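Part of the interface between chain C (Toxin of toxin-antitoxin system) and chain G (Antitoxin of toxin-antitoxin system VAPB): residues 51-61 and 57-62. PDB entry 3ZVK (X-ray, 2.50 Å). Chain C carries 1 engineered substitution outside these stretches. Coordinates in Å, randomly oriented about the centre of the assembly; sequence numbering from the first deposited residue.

Chain C, residues 51-61: SKKKEQNQSKL
Chain G 57-62: SSDDIF

What does the antitoxin segment meet first, at Ser G57 and Ser G58? It runs without regular helix or strand past a toxin loop, Ser C51 (phi/psi -64/168), Lys C52 (-84/-42) and Lys C53 (-95/65), and the helix that starts at Lys C54, with Lys C53 at the N-cap position. Ser G57 (-96/123) points its CB away, so its contact is made by backbone: its O lies 3.7 Å from Gln C56 CG and 3.9 Å from Lys C53 CD. Ser G58 is nearly fully extended (-157/168), points toward the toxin, and marks one point of the register, its CA 5.6 Å from Lys C53 CA. Its CB packs 3.5 Å from Gln C56 CB and 3.8 Å from Lys C53 CB.

How is the hydroxyl of Ser G58 used? With chi1 in p, OG donates a short hydrogen bond to Asn C57 OD1, at 2.7 Å. Lys C60, one helical turn beyond Gln C56, brings its CD to 3.5 Å from Ser G58 OG; the helix (phi/psi near -60/-45) turns the CB atoms of Gln C56, Asn C57 and Lys C60 toward the antitoxin, as does Lys C53 its own, just before it.

How does Asp G59 bind the backbone of Lys C52 and Lys C53? Its CB points sideways, but chi1 in p (68°) and chi2 of -48° bring the carboxylate to two consecutive amides ahead of the helix. Lys C53 N donates to Asp G59 OD1 at 2.9 Å (161°), and Lys C52 N to Asp G59 OD2 at 3.2 Å, almost straight at 174°; a weak second bond joins Lys C52 N to Asp G59 OD1 at 3.4 Å. Lys C52 is modelled only to CB, while the side chain of Lys C53 runs past Ser G57 with chi1 in m, chi2 at -139°, chi3 and chi4 in t. The backbone of Asp G59 (-74/152) contributes too: its O accepts from Asn C57 ND2 at 3.2 Å (147°).

What holds Asn C57 in place, and how does the contact end? Its chi1 is m, chi2 is -39°, and ND2 also donates to Ser C51 OG at 2.9 Å, tying helix to loop. Asp G60 (-70/140) turns its CB away and makes no contact within 4.5 Å. Ile G61 (-80/143; chi1 p, chi2 t) points sideways, and its CG2 reaches 3.7 Å from Asn C57 CG. The second register point is here, with Ile G61 CA 6.1 Å from Ser C51 CA. Phe G62, at 55/58, is out of reach.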

# COMPACT_ATOMS: atom_id res chain seq x y z
N SER C 51 12.10 29.29 16.59
CA SER C 51 11.95 30.75 16.49
C SER C 51 10.63 31.33 17.06
O SER C 51 9.70 30.57 17.36
CB SER C 51 12.15 31.19 15.04
OG SER C 51 11.03 30.87 14.24
N LYS C 52 10.57 32.67 17.22
CA LYS C 52 9.39 33.39 17.71
C LYS C 52 8.41 33.64 16.55
O LYS C 52 7.20 33.45 16.71
CB LYS C 52 9.77 34.71 18.39
N LYS C 53 8.95 34.05 15.36
CA LYS C 53 8.18 34.33 14.15
C LYS C 53 8.13 33.09 13.23
O LYS C 53 8.67 33.11 12.11
CB LYS C 53 8.74 35.58 13.45
CG LYS C 53 8.57 36.85 14.27
CD LYS C 53 8.15 38.04 13.42
CE LYS C 53 7.98 39.31 14.21
NZ LYS C 53 7.65 40.45 13.32
N LYS C 54 7.47 32.01 13.71
CA LYS C 54 7.36 30.71 13.04
C LYS C 54 6.79 30.78 11.62
O LYS C 54 7.40 30.22 10.70
CB LYS C 54 6.57 29.71 13.89
CG LYS C 54 7.27 29.30 15.18
CD LYS C 54 6.54 28.15 15.88
CE LYS C 54 6.42 28.33 17.38
NZ LYS C 54 7.73 28.40 18.09
N GLU C 55 5.63 31.47 11.44
CA GLU C 55 4.94 31.63 10.16
C GLU C 55 5.83 32.32 9.10
O GLU C 55 5.91 31.84 7.96
CB GLU C 55 3.60 32.37 10.36
CG GLU C 55 2.88 32.79 9.09
CD GLU C 55 1.60 33.59 9.23
OE1 GLU C 55 1.27 34.02 10.37
OE2 GLU C 55 0.95 33.83 8.19
N GLN C 56 6.50 33.42 9.49
CA GLN C 56 7.40 34.19 8.62
C GLN C 56 8.62 33.38 8.24
O GLN C 56 9.02 33.38 7.08
CB GLN C 56 7.85 35.52 9.26
CG GLN C 56 7.12 36.02 10.49
CD GLN C 56 5.66 36.30 10.29
OE1 GLN C 56 5.23 36.72 9.22
NE2 GLN C 56 4.88 35.99 11.31
N ASN C 57 9.22 32.70 9.22
CA ASN C 57 10.40 31.88 9.00
C ASN C 57 10.09 30.68 8.12
O ASN C 57 10.89 30.35 7.25
CB ASN C 57 11.10 31.53 10.31
CG ASN C 57 11.88 32.70 10.90
OD1 ASN C 57 12.52 33.48 10.17
ND2 ASN C 57 11.90 32.82 12.23
N GLN C 58 8.90 30.10 8.27
CA GLN C 58 8.47 28.99 7.41
C GLN C 58 8.31 29.49 5.98
O GLN C 58 8.82 28.84 5.07
CB GLN C 58 7.16 28.35 7.91
CG GLN C 58 6.79 27.07 7.16
CD GLN C 58 7.80 25.96 7.32
OE1 GLN C 58 8.09 25.51 8.42
NE2 GLN C 58 8.34 25.49 6.22
N SER C 59 7.67 30.67 5.80
CA SER C 59 7.48 31.34 4.51
C SER C 59 8.80 31.56 3.81
O SER C 59 8.91 31.21 2.63
CB SER C 59 6.75 32.66 4.69
OG SER C 59 5.42 32.43 5.13
N LYS C 60 9.82 32.10 4.53
CA LYS C 60 11.18 32.35 4.01
C LYS C 60 11.85 31.05 3.59
O LYS C 60 12.43 30.99 2.50
CB LYS C 60 12.04 33.05 5.06
CG LYS C 60 11.79 34.54 5.15
CD LYS C 60 12.49 35.15 6.35
CE LYS C 60 13.90 35.55 6.04
NZ LYS C 60 14.65 35.89 7.28
N LEU C 61 11.74 30.00 4.43
CA LEU C 61 12.27 28.68 4.12
C LEU C 61 11.59 28.10 2.86
O LEU C 61 12.29 27.61 1.97
CB LEU C 61 12.12 27.74 5.34
CG LEU C 61 12.53 26.26 5.17
CD1 LEU C 61 13.96 26.12 4.70
CD2 LEU C 61 12.35 25.50 6.44
N SER G 57 9.79 40.13 7.20
CA SER G 57 10.45 40.54 8.43
C SER G 57 10.22 39.49 9.50
O SER G 57 9.08 39.13 9.79
CB SER G 57 9.92 41.89 8.90
OG SER G 57 8.51 41.85 9.04
N SER G 58 11.31 38.95 10.06
CA SER G 58 11.24 37.93 11.11
C SER G 58 12.51 37.92 11.94
O SER G 58 13.52 38.51 11.53
CB SER G 58 11.01 36.54 10.51
OG SER G 58 12.09 36.11 9.70
N ASP G 59 12.47 37.21 13.09
CA ASP G 59 13.65 37.00 13.91
C ASP G 59 14.56 35.96 13.21
O ASP G 59 14.07 35.16 12.41
CB ASP G 59 13.30 36.60 15.37
CG ASP G 59 12.65 35.25 15.63
OD1 ASP G 59 11.68 34.89 14.92
OD2 ASP G 59 13.07 34.58 16.60
N ASP G 60 15.87 36.04 13.45
CA ASP G 60 16.84 35.13 12.85
C ASP G 60 16.70 33.73 13.41
O ASP G 60 16.49 33.56 14.61
CB ASP G 60 18.28 35.64 13.07
CG ASP G 60 18.74 36.78 12.15
OD1 ASP G 60 17.98 37.16 11.22
OD2 ASP G 60 19.89 37.25 12.33
N ILE G 61 16.82 32.72 12.54
CA ILE G 61 16.81 31.31 12.93
C ILE G 61 18.23 31.02 13.44
O ILE G 61 19.19 31.62 12.94
CB ILE G 61 16.34 30.36 11.77
CG1 ILE G 61 17.19 30.54 10.48
CG2 ILE G 61 14.83 30.53 11.50
CD1 ILE G 61 17.12 29.35 9.46
N PHE G 62 18.36 30.17 14.49
CA PHE G 62 19.64 29.85 15.15
C PHE G 62 20.41 31.13 15.62
O PHE G 62 21.54 31.35 15.17
CB PHE G 62 20.52 28.98 14.22
CG PHE G 62 19.98 27.62 13.88
CD1 PHE G 62 20.02 26.59 14.81
CD2 PHE G 62 19.51 27.34 12.61
CE1 PHE G 62 19.55 25.32 14.48
CE2 PHE G 62 19.05 26.06 12.27
CZ PHE G 62 19.08 25.06 13.21